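Local coordinates for S-M checkpoint control protein RAD4 (Schizosaccharomyces pombe, PDB 4BMD) that is essential for DNA replication and for the checkpoint that couples S and M phases, and engages phosphorylated crb2 to establish the DNA checkpoint, at residues K11-N15 and W76-L81; F18-E22 and L64-S68; H57-D62 and P97-P101. Where two conformers were deposited one is given. Residues are numbered along the deposited sequence.

Contact 1 (K11-N15 and W76-L81)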
loop_
_atom_site.group_PDB
_atom_site.type_symbol
_atom_site.label_atom_id
_atom_site.label_comp_id
_atom_site.label_asym_id
_atom_site.label_seq_id
_atom_site.Cartn_x
_atom_site.Cartn_y
_atom_site.Cartn_z
ATOM N N LYS A 11 15.754 -6.406 -20.618
ATOM C CA LYS A 11 15.554 -5.839 -19.290
ATOM C C LYS A 11 14.099 -5.419 -19.103
ATOM O O LYS A 11 13.394 -5.152 -20.077
ATOM C CB LYS A 11 16.487 -4.647 -19.071
ATOM C CG LYS A 11 17.923 -4.890 -19.519
ATOM C CD LYS A 11 18.547 -6.073 -18.793
ATOM C CE LYS A 11 18.836 -5.746 -17.338
ATOM N NZ LYS A 11 19.880 -4.689 -17.204
ATOM N N LEU A 12 13.655 -5.360 -17.851
ATOM C CA LEU A 12 12.259 -5.060 -17.547
ATOM C C LEU A 12 11.893 -3.607 -17.840
ATOM O O LEU A 12 10.879 -3.331 -18.481
ATOM C CB LEU A 12 11.941 -5.396 -16.087
ATOM C CG LEU A 12 10.495 -5.157 -15.647
ATOM C CD1 LEU A 12 9.532 -6.004 -16.467
ATOM C CD2 LEU A 12 10.327 -5.436 -14.161
ATOM N N PHE A 13 12.722 -2.683 -17.366
ATOM C CA PHE A 13 12.451 -1.259 -17.530
ATOM C C PHE A 13 13.188 -0.669 -18.729
ATOM O O PHE A 13 13.637 0.475 -18.690
ATOM C CB PHE A 13 12.822 -0.499 -16.253
ATOM C CG PHE A 13 11.967 -0.850 -15.069
ATOM C CD1 PHE A 13 10.607 -1.068 -15.221
ATOM C CD2 PHE A 13 12.525 -0.974 -13.806
ATOM C CE1 PHE A 13 9.817 -1.395 -14.134
ATOM C CE2 PHE A 13 11.739 -1.302 -12.716
ATOM C CZ PHE A 13 10.384 -1.512 -12.880
ATOM N N LYS A 14 13.305 -1.456 -19.794
ATOM C CA LYS A 14 13.976 -1.006 -21.007
ATOM C C LYS A 14 13.205 0.132 -21.668
ATOM O O LYS A 14 11.974 0.121 -21.699
ATOM C CB LYS A 14 14.142 -2.167 -21.989
ATOM N N ASN A 15 13.944 1.113 -22.183
ATOM C CA ASN A 15 13.369 2.273 -22.867
ATOM C C ASN A 15 12.436 3.110 -21.992
ATOM O O ASN A 15 11.570 3.825 -22.499
ATOM C CB ASN A 15 12.650 1.851 -24.154
ATOM C CG ASN A 15 13.555 1.095 -25.106
ATOM O OD1 ASN A 15 14.764 1.325 -25.147
ATOM N ND2 ASN A 15 12.972 0.186 -25.879
ATOM N N TRP A 76 5.338 0.642 -6.588
ATOM C CA TRP A 76 4.981 0.243 -7.944
ATOM C C TRP A 76 6.173 -0.439 -8.606
ATOM O O TRP A 76 6.015 -1.415 -9.339
ATOM C CB TRP A 76 4.547 1.463 -8.759
ATOM C CG TRP A 76 4.259 1.174 -10.205
ATOM C CD1 TRP A 76 3.048 0.868 -10.755
ATOM C CD2 TRP A 76 5.202 1.174 -11.286
ATOM N NE1 TRP A 76 3.178 0.675 -12.108
ATOM C CE2 TRP A 76 4.490 0.856 -12.459
ATOM C CE3 TRP A 76 6.579 1.410 -11.374
ATOM C CZ2 TRP A 76 5.108 0.768 -13.706
ATOM C CZ3 TRP A 76 7.189 1.321 -12.611
ATOM C CH2 TRP A 76 6.454 1.003 -13.761
ATOM N N ILE A 77 7.365 0.085 -8.339
ATOM C CA ILE A 77 8.596 -0.497 -8.855
ATOM C C ILE A 77 8.817 -1.879 -8.254
ATOM O O ILE A 77 9.147 -2.830 -8.963
ATOM C CB ILE A 77 9.814 0.389 -8.532
ATOM C CG1 ILE A 77 9.609 1.801 -9.083
ATOM C CG2 ILE A 77 11.088 -0.229 -9.087
ATOM C CD1 ILE A 77 10.721 2.763 -8.723
ATOM N N GLU A 78 8.627 -1.979 -6.942
ATOM C CA GLU A 78 8.801 -3.239 -6.228
ATOM C C GLU A 78 7.818 -4.298 -6.716
ATOM O O GLU A 78 8.167 -5.473 -6.830
ATOM C CB GLU A 78 8.642 -3.025 -4.723
ATOM C CG GLU A 78 9.611 -2.011 -4.136
ATOM C CD GLU A 78 9.401 -1.795 -2.651
ATOM O OE1 GLU A 78 8.584 -2.524 -2.050
ATOM O OE2 GLU A 78 10.052 -0.891 -2.082
ATOM N N ARG A 79 6.590 -3.878 -7.004
ATOM C CA ARG A 79 5.576 -4.789 -7.524
ATOM C C ARG A 79 5.946 -5.280 -8.915
ATOM O O ARG A 79 5.722 -6.442 -9.251
ATOM C CB ARG A 79 4.202 -4.114 -7.557
ATOM C CG ARG A 79 3.505 -4.051 -6.209
ATOM C CD ARG A 79 2.115 -3.453 -6.343
ATOM N NE ARG A 79 1.330 -4.123 -7.377
ATOM C CZ ARG A 79 0.562 -5.186 -7.162
ATOM N NH1 ARG A 79 0.472 -5.706 -5.946
ATOM N NH2 ARG A 79 -0.117 -5.729 -8.162
ATOM N N CYS A 80 6.514 -4.387 -9.720
ATOM C CA CYS A 80 6.927 -4.730 -11.074
ATOM C C CYS A 80 8.030 -5.784 -11.082
ATOM O O CYS A 80 8.074 -6.638 -11.965
ATOM C CB CYS A 80 7.385 -3.482 -11.835
ATOM S SG CYS A 80 6.038 -2.415 -12.401
ATOM N N LEU A 81 8.914 -5.720 -10.094
ATOM C CA LEU A 81 10.016 -6.670 -9.993
ATOM C C LEU A 81 9.558 -7.995 -9.390
ATOM O O LEU A 81 10.070 -9.057 -9.746
ATOM C CB LEU A 81 11.150 -6.082 -9.151
ATOM C CG LEU A 81 11.738 -4.752 -9.619
ATOM C CD1 LEU A 81 12.846 -4.310 -8.680
ATOM C CD2 LEU A 81 12.250 -4.855 -11.048
#

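Contact 2 (F18-E22 and L64-S68)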
loop_
_atom_site.group_PDB
_atom_site.type_symbol
_atom_site.label_atom_id
_atom_site.label_comp_id
_atom_site.label_asym_id
_atom_site.label_seq_id
_atom_site.Cartn_x
_atom_site.Cartn_y
_atom_site.Cartn_z
ATOM N N PHE A 18 12.720 7.473 -15.704
ATOM C CA PHE A 18 12.022 7.758 -14.457
ATOM C C PHE A 18 12.462 9.077 -13.832
ATOM O O PHE A 18 13.616 9.485 -13.957
ATOM C CB PHE A 18 12.226 6.614 -13.458
ATOM C CG PHE A 18 11.641 5.306 -13.909
ATOM C CD1 PHE A 18 12.384 4.429 -14.683
ATOM C CD2 PHE A 18 10.349 4.952 -13.558
ATOM C CE1 PHE A 18 11.848 3.225 -15.100
ATOM C CE2 PHE A 18 9.808 3.749 -13.972
ATOM C CZ PHE A 18 10.559 2.884 -14.744
ATOM N N TYR A 19 11.525 9.733 -13.158
ATOM C CA TYR A 19 11.793 10.982 -12.457
ATOM C C TYR A 19 11.492 10.801 -10.972
ATOM O O TYR A 19 10.339 10.623 -10.582
ATOM C CB TYR A 19 10.939 12.106 -13.048
ATOM C CG TYR A 19 10.966 13.410 -12.278
ATOM C CD1 TYR A 19 11.947 14.363 -12.521
ATOM C CD2 TYR A 19 9.993 13.699 -11.327
ATOM C CE1 TYR A 19 11.967 15.560 -11.827
ATOM C CE2 TYR A 19 10.006 14.892 -10.630
ATOM C CZ TYR A 19 10.994 15.819 -10.883
ATOM O OH TYR A 19 11.006 17.009 -10.189
ATOM N N LEU A 20 12.536 10.841 -10.149
ATOM C CA LEU A 20 12.391 10.624 -8.714
ATOM C C LEU A 20 12.179 11.947 -7.985
ATOM O O LEU A 20 13.014 12.847 -8.060
ATOM C CB LEU A 20 13.623 9.907 -8.159
ATOM C CG LEU A 20 14.114 8.703 -8.967
ATOM C CD1 LEU A 20 15.321 8.063 -8.295
ATOM C CD2 LEU A 20 13.003 7.682 -9.168
ATOM N N TYR A 21 11.061 12.056 -7.273
ATOM C CA TYR A 21 10.676 13.315 -6.644
ATOM C C TYR A 21 10.800 13.301 -5.122
ATOM O O TYR A 21 10.191 12.471 -4.452
ATOM C CB TYR A 21 9.247 13.686 -7.045
ATOM C CG TYR A 21 8.740 14.961 -6.414
ATOM C CD1 TYR A 21 9.133 16.203 -6.898
ATOM C CD2 TYR A 21 7.859 14.923 -5.340
ATOM C CE1 TYR A 21 8.667 17.373 -6.327
ATOM C CE2 TYR A 21 7.386 16.088 -4.763
ATOM C CZ TYR A 21 7.794 17.309 -5.259
ATOM O OH TYR A 21 7.326 18.469 -4.686
ATOM N N GLU A 22 11.591 14.233 -4.596
ATOM C CA GLU A 22 11.743 14.439 -3.153
ATOM C C GLU A 22 12.121 13.194 -2.352
ATOM O O GLU A 22 11.651 13.004 -1.231
ATOM C CB GLU A 22 10.487 15.084 -2.559
ATOM C CG GLU A 22 10.295 16.538 -2.954
ATOM C CD GLU A 22 11.446 17.420 -2.513
ATOM O OE1 GLU A 22 11.597 17.637 -1.291
ATOM O OE2 GLU A 22 12.202 17.895 -3.387
ATOM N N LEU A 64 1.658 17.195 -2.800
ATOM C CA LEU A 64 2.205 16.892 -4.117
ATOM C C LEU A 64 1.861 17.964 -5.143
ATOM O O LEU A 64 0.724 18.431 -5.207
ATOM C CB LEU A 64 1.708 15.532 -4.611
ATOM C CG LEU A 64 2.397 14.294 -4.039
ATOM C CD1 LEU A 64 1.763 13.032 -4.601
ATOM C CD2 LEU A 64 3.883 14.331 -4.346
ATOM N N PRO A 65 2.850 18.356 -5.957
ATOM C CA PRO A 65 2.613 19.278 -7.070
ATOM C C PRO A 65 1.845 18.587 -8.189
ATOM O O PRO A 65 1.567 17.392 -8.095
ATOM C CB PRO A 65 4.028 19.621 -7.543
ATOM C CG PRO A 65 4.845 18.441 -7.159
ATOM C CD PRO A 65 4.267 17.963 -5.857
ATOM N N ILE A 66 1.508 19.334 -9.233
ATOM C CA ILE A 66 0.803 18.766 -10.374
ATOM C C ILE A 66 1.791 18.132 -11.345
ATOM O O ILE A 66 2.769 18.759 -11.749
ATOM C CB ILE A 66 -0.022 19.834 -11.115
ATOM C CG1 ILE A 66 -0.936 20.577 -10.138
ATOM C CG2 ILE A 66 -0.829 19.199 -12.238
ATOM C CD1 ILE A 66 -1.732 21.697 -10.776
ATOM N N PHE A 67 1.537 16.881 -11.711
ATOM C CA PHE A 67 2.384 16.183 -12.668
ATOM C C PHE A 67 1.618 15.851 -13.943
ATOM O O PHE A 67 0.528 15.282 -13.893
ATOM C CB PHE A 67 2.955 14.898 -12.061
ATOM C CG PHE A 67 3.974 15.133 -10.981
ATOM C CD1 PHE A 67 5.267 15.512 -11.301
ATOM C CD2 PHE A 67 3.641 14.964 -9.648
ATOM C CE1 PHE A 67 6.207 15.725 -10.310
ATOM C CE2 PHE A 67 4.577 15.174 -8.652
ATOM C CZ PHE A 67 5.861 15.556 -8.985
ATOM N N SER A 68 2.195 16.211 -15.085
ATOM C CA SER A 68 1.596 15.892 -16.374
ATOM C C SER A 68 2.085 14.532 -16.859
ATOM O O SER A 68 2.208 14.294 -18.060
ATOM C CB SER A 68 1.923 16.976 -17.401
ATOM O OG SER A 68 1.435 18.238 -16.979
#

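Contact 3 (H57-D62 and P97-P101)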
loop_
_atom_site.group_PDB
_atom_site.type_symbol
_atom_site.label_atom_id
_atom_site.label_comp_id
_atom_site.label_asym_id
_atom_site.label_seq_id
_atom_site.Cartn_x
_atom_site.Cartn_y
_atom_site.Cartn_z
ATOM N N HIS A 57 6.408 6.636 -0.808
ATOM C CA HIS A 57 5.102 6.146 -0.370
ATOM C C HIS A 57 4.559 6.907 0.838
ATOM O O HIS A 57 3.352 6.932 1.073
ATOM C CB HIS A 57 5.167 4.648 -0.055
ATOM C CG HIS A 57 6.010 4.317 1.138
ATOM N ND1 HIS A 57 7.324 3.916 1.032
ATOM C CD2 HIS A 57 5.726 4.329 2.462
ATOM C CE1 HIS A 57 7.813 3.694 2.240
ATOM N NE2 HIS A 57 6.864 3.938 3.125
ATOM N N TYR A 58 5.458 7.526 1.598
ATOM C CA TYR A 58 5.079 8.237 2.813
ATOM C C TYR A 58 4.827 9.720 2.568
ATOM O O TYR A 58 4.487 10.459 3.492
ATOM C CB TYR A 58 6.155 8.061 3.888
ATOM C CG TYR A 58 7.553 8.367 3.403
ATOM C CD1 TYR A 58 8.054 9.663 3.435
ATOM C CD2 TYR A 58 8.376 7.360 2.916
ATOM C CE1 TYR A 58 9.331 9.945 2.994
ATOM C CE2 TYR A 58 9.655 7.633 2.472
ATOM C CZ TYR A 58 10.127 8.928 2.513
ATOM O OH TYR A 58 11.401 9.205 2.071
ATOM N N PHE A 59 4.997 10.154 1.325
ATOM C CA PHE A 59 4.806 11.557 0.978
ATOM C C PHE A 59 3.320 11.902 0.935
ATOM O O PHE A 59 2.545 11.235 0.250
ATOM C CB PHE A 59 5.461 11.868 -0.370
ATOM C CG PHE A 59 5.789 13.322 -0.567
ATOM C CD1 PHE A 59 4.809 14.223 -0.952
ATOM C CD2 PHE A 59 7.080 13.786 -0.372
ATOM C CE1 PHE A 59 5.110 15.561 -1.133
ATOM C CE2 PHE A 59 7.388 15.122 -0.551
ATOM C CZ PHE A 59 6.401 16.011 -0.933
ATOM N N PRO A 60 2.920 12.950 1.672
ATOM C CA PRO A 60 1.523 13.399 1.738
ATOM C C PRO A 60 0.982 13.795 0.367
ATOM O O PRO A 60 1.578 14.633 -0.310
ATOM C CB PRO A 60 1.595 14.628 2.649
ATOM C CG PRO A 60 2.828 14.431 3.458
ATOM C CD PRO A 60 3.797 13.754 2.539
ATOM N N VAL A 61 -0.136 13.194 -0.024
ATOM C CA VAL A 61 -0.752 13.451 -1.323
ATOM C C VAL A 61 -1.072 14.931 -1.511
ATOM O O VAL A 61 -0.854 15.496 -2.583
ATOM C CB VAL A 61 -2.049 12.634 -1.493
ATOM C CG1 VAL A 61 -2.687 12.911 -2.845
ATOM C CG2 VAL A 61 -1.765 11.150 -1.327
ATOM N N ASP A 62 -1.573 15.554 -0.451
ATOM C CA ASP A 62 -1.989 16.952 -0.492
ATOM C C ASP A 62 -0.833 17.921 -0.749
ATOM O O ASP A 62 -1.049 19.042 -1.207
ATOM C CB ASP A 62 -2.713 17.316 0.806
ATOM C CG ASP A 62 -2.128 16.612 2.017
ATOM O OD1 ASP A 62 -2.511 15.449 2.271
ATOM O OD2 ASP A 62 -1.286 17.219 2.713
ATOM N N PRO A 97 0.364 7.296 -4.865
ATOM C CA PRO A 97 0.376 8.111 -3.648
ATOM C C PRO A 97 -0.965 8.004 -2.933
ATOM O O PRO A 97 -2.006 8.225 -3.553
ATOM C CB PRO A 97 0.575 9.528 -4.185
ATOM C CG PRO A 97 1.323 9.338 -5.453
ATOM C CD PRO A 97 0.793 8.064 -6.047
ATOM N N PHE A 98 -0.937 7.655 -1.651
ATOM C CA PHE A 98 -2.165 7.411 -0.906
ATOM C C PHE A 98 -2.158 8.070 0.464
ATOM O O PHE A 98 -3.214 8.322 1.043
ATOM C CB PHE A 98 -2.399 5.904 -0.747
ATOM C CG PHE A 98 -1.303 5.193 0.001
ATOM C CD1 PHE A 98 -1.307 5.138 1.387
ATOM C CD2 PHE A 98 -0.273 4.570 -0.684
ATOM C CE1 PHE A 98 -0.299 4.487 2.073
ATOM C CE2 PHE A 98 0.736 3.913 -0.002
ATOM C CZ PHE A 98 0.722 3.873 1.378
ATOM N N PHE A 99 -0.966 8.338 0.987
ATOM C CA PHE A 99 -0.841 8.814 2.360
ATOM C C PHE A 99 -1.419 10.206 2.599
ATOM O O PHE A 99 -1.059 11.171 1.928
ATOM C CB PHE A 99 0.611 8.771 2.837
ATOM C CG PHE A 99 0.800 9.322 4.220
ATOM C CD1 PHE A 99 0.330 8.629 5.324
ATOM C CD2 PHE A 99 1.434 10.536 4.418
ATOM C CE1 PHE A 99 0.494 9.135 6.599
ATOM C CE2 PHE A 99 1.601 11.046 5.691
ATOM C CZ PHE A 99 1.131 10.343 6.782
ATOM N N ARG A 100 -2.323 10.285 3.569
ATOM C CA ARG A 100 -2.908 11.551 3.987
ATOM C C ARG A 100 -2.851 11.671 5.506
ATOM O O ARG A 100 -3.450 10.865 6.218
ATOM C CB ARG A 100 -4.355 11.663 3.503
ATOM C CG ARG A 100 -4.504 11.811 1.997
ATOM C CD ARG A 100 -5.970 11.893 1.598
ATOM N NE ARG A 100 -6.141 12.217 0.184
ATOM C CZ ARG A 100 -6.192 11.313 -0.789
ATOM N NH1 ARG A 100 -6.082 10.024 -0.506
ATOM N NH2 ARG A 100 -6.351 11.698 -2.047
ATOM N N PRO A 101 -2.125 12.681 6.007
ATOM C CA PRO A 101 -1.960 12.914 7.449
ATOM C C PRO A 101 -3.283 13.095 8.191
ATOM O O PRO A 101 -3.329 12.908 9.407
ATOM C CB PRO A 101 -1.145 14.209 7.499
ATOM C CG PRO A 101 -0.394 14.224 6.214
ATOM C CD PRO A 101 -1.329 13.628 5.204
#

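Contact 1 (K11-N15 and W76-L81)
This contact lies in BRCT3, the first of the two BRCT domains in this chain. A BRCT domain has a parallel four-stranded sheet with helices packed on it. Here the turn that leads into strand 17-20 rests against helix 74-82, along residues 76 to 81. Segment 11-15 has no regular helix or strand, and Lys11 to Lys14 form a type I beta turn. The turn sends two neighbouring side chains, Leu12 and Phe13, toward the helix. No hydrogen bond joins the two segments; the contact is van der Waals packing, mostly between apolar side chains.

Phe13 gives up the most surface, and its ring is buried. Its CE2 lies 3.8 Å from CG2 of Ile77 and 4.0 Å from CD2 of Leu81. These helix residues are one turn apart, as are Trp76 and Cys80, so the ring spans one turn of helix. The Phe13 ring and the six-membered ring of Trp76 are nearly parallel, with planes at 19°. They are slid well apart, with centroids 6.0 Å from each other, so they barely overlap. Leu35 of helix 25-36 also touches Phe13, while Phe18 meets it edge-to-face. The turn residue is thereby tied to two helices and the first strand.

Leu12 packs beside Phe13, nearer the C-terminal end of the helix. Its CD2 is 3.7 Å from CD2 of Leu81 and 3.4 Å from the backbone O of Cys80. The CA-to-CB bond of Cys80 points toward the turn, and its CB meets the edge of the Phe13 ring, 3.7 Å from CZ of Phe13.

Contact 2 (F18-E22 and L64-S68)
This is an aromatic side-chain contact at the surface of BRCT3. It joins the end of strand 17-20 to the loop between strands 52-55 and 71-73. The backbones stay well apart: the closest CA atoms, those of Tyr21 and Leu64, are 9.5 Å from each other. No hydrogen bond crosses the gap, which is bridged by rings and apolar groups.

Tyr21 has the most surface covered. It follows directly after the strand, and its side chain points toward the loop. Phe67 meets it in a T-shaped stack. The edge of the Phe67 ring is turned to the face of Tyr21, with centroids 5.4 Å apart and planes at 80°. The closest atoms are CG of Tyr21 and CZ of Phe67, at 3.9 Å. Further out along the tyrosine, CE2 of Tyr21 lies 3.9 Å from CD2 of Leu64. The hydroxyl end reaches Pro65, with OH of Tyr21 3.3 Å from CD of Pro65.

Tyr19 adds a smaller contact to the same phenylalanine. Its CE2 is 3.9 Å from CE1 of Phe67. Tyr19 and Tyr21 are two residues apart in an extended chain, so both point toward the loop. The intervening Leu20 packs instead on Leu31 and Leu35 of helix 25-36. Strand 52-55 lies beside this contact, where Val53 touches both Tyr19 and Phe67, and Ile55 touches both Tyr21 and Leu64. The loop thus lies on the sheet face opposite helix 25-36, where BRCT domains usually carry their second helix. Here irregular residues 64-68 cover part of that face of the BRCT sheet.

Contact 3 (H57-D62 and P97-P101)
Val61 and Phe99 have the most surface covered here, where the loop after strand 52-55 of the BRCT3 fold packs on the linker leading to BRCT4. Val61 points toward the linker. Its CG2 lies 4.0 Å from CB of Pro97. The Phe99 ring lies along Tyr58 to Pro60, with CD2 of Phe99 3.2 Å from O of Tyr58 and CE2 4.2 Å from CG of Pro60. CD of Pro101 lies 4.0 Å from CB of Pro60.

Around this centre lie polar groups, though few pair across the segments. The face of the Phe98 ring covers the backbone O of His57, which is 4.0 Å from CZ of Phe98. Phe98 also touches Ala128 and Ile131 of helix 119-131, so the linker is packed between the two domains. The His57 side chain turns to Glu74, hydrogen-bonded through ND1. At the outer edge, CG1 of Val61 lies over the guanidinium face of Arg100.

One hydrogen bond joins the segments: N of Val61 donates to O of Phe99 at 3.0 Å, nearly straight at 168°. The same O accepts a CA-H...O contact from Pro60, whose CA is 3.4 Å from O of Phe99.

How the contacts relate
Contacts 1 and 2 both lie within BRCT3, with centres 18 Å apart. Phe18 connects them: its CE2 is 3.8 Å from CZ3 of Trp76, and its CZ is 4.0 Å from CD1 of Phe13. Contacts 2 and 3 are closer, with centres 13 Å apart. CD2 of Leu64 lies 3.5 Å from CD1 of Phe59. Contacts 1 and 3 do not touch; their nearest atoms are about 6 Å apart. Contact 3 alternates in sequence with each of the others and brings in the linker to BRCT4. The protein binds crb2 through BRCT1 and BRCT2, which are absent from this chain, so none of the contacts is at that site.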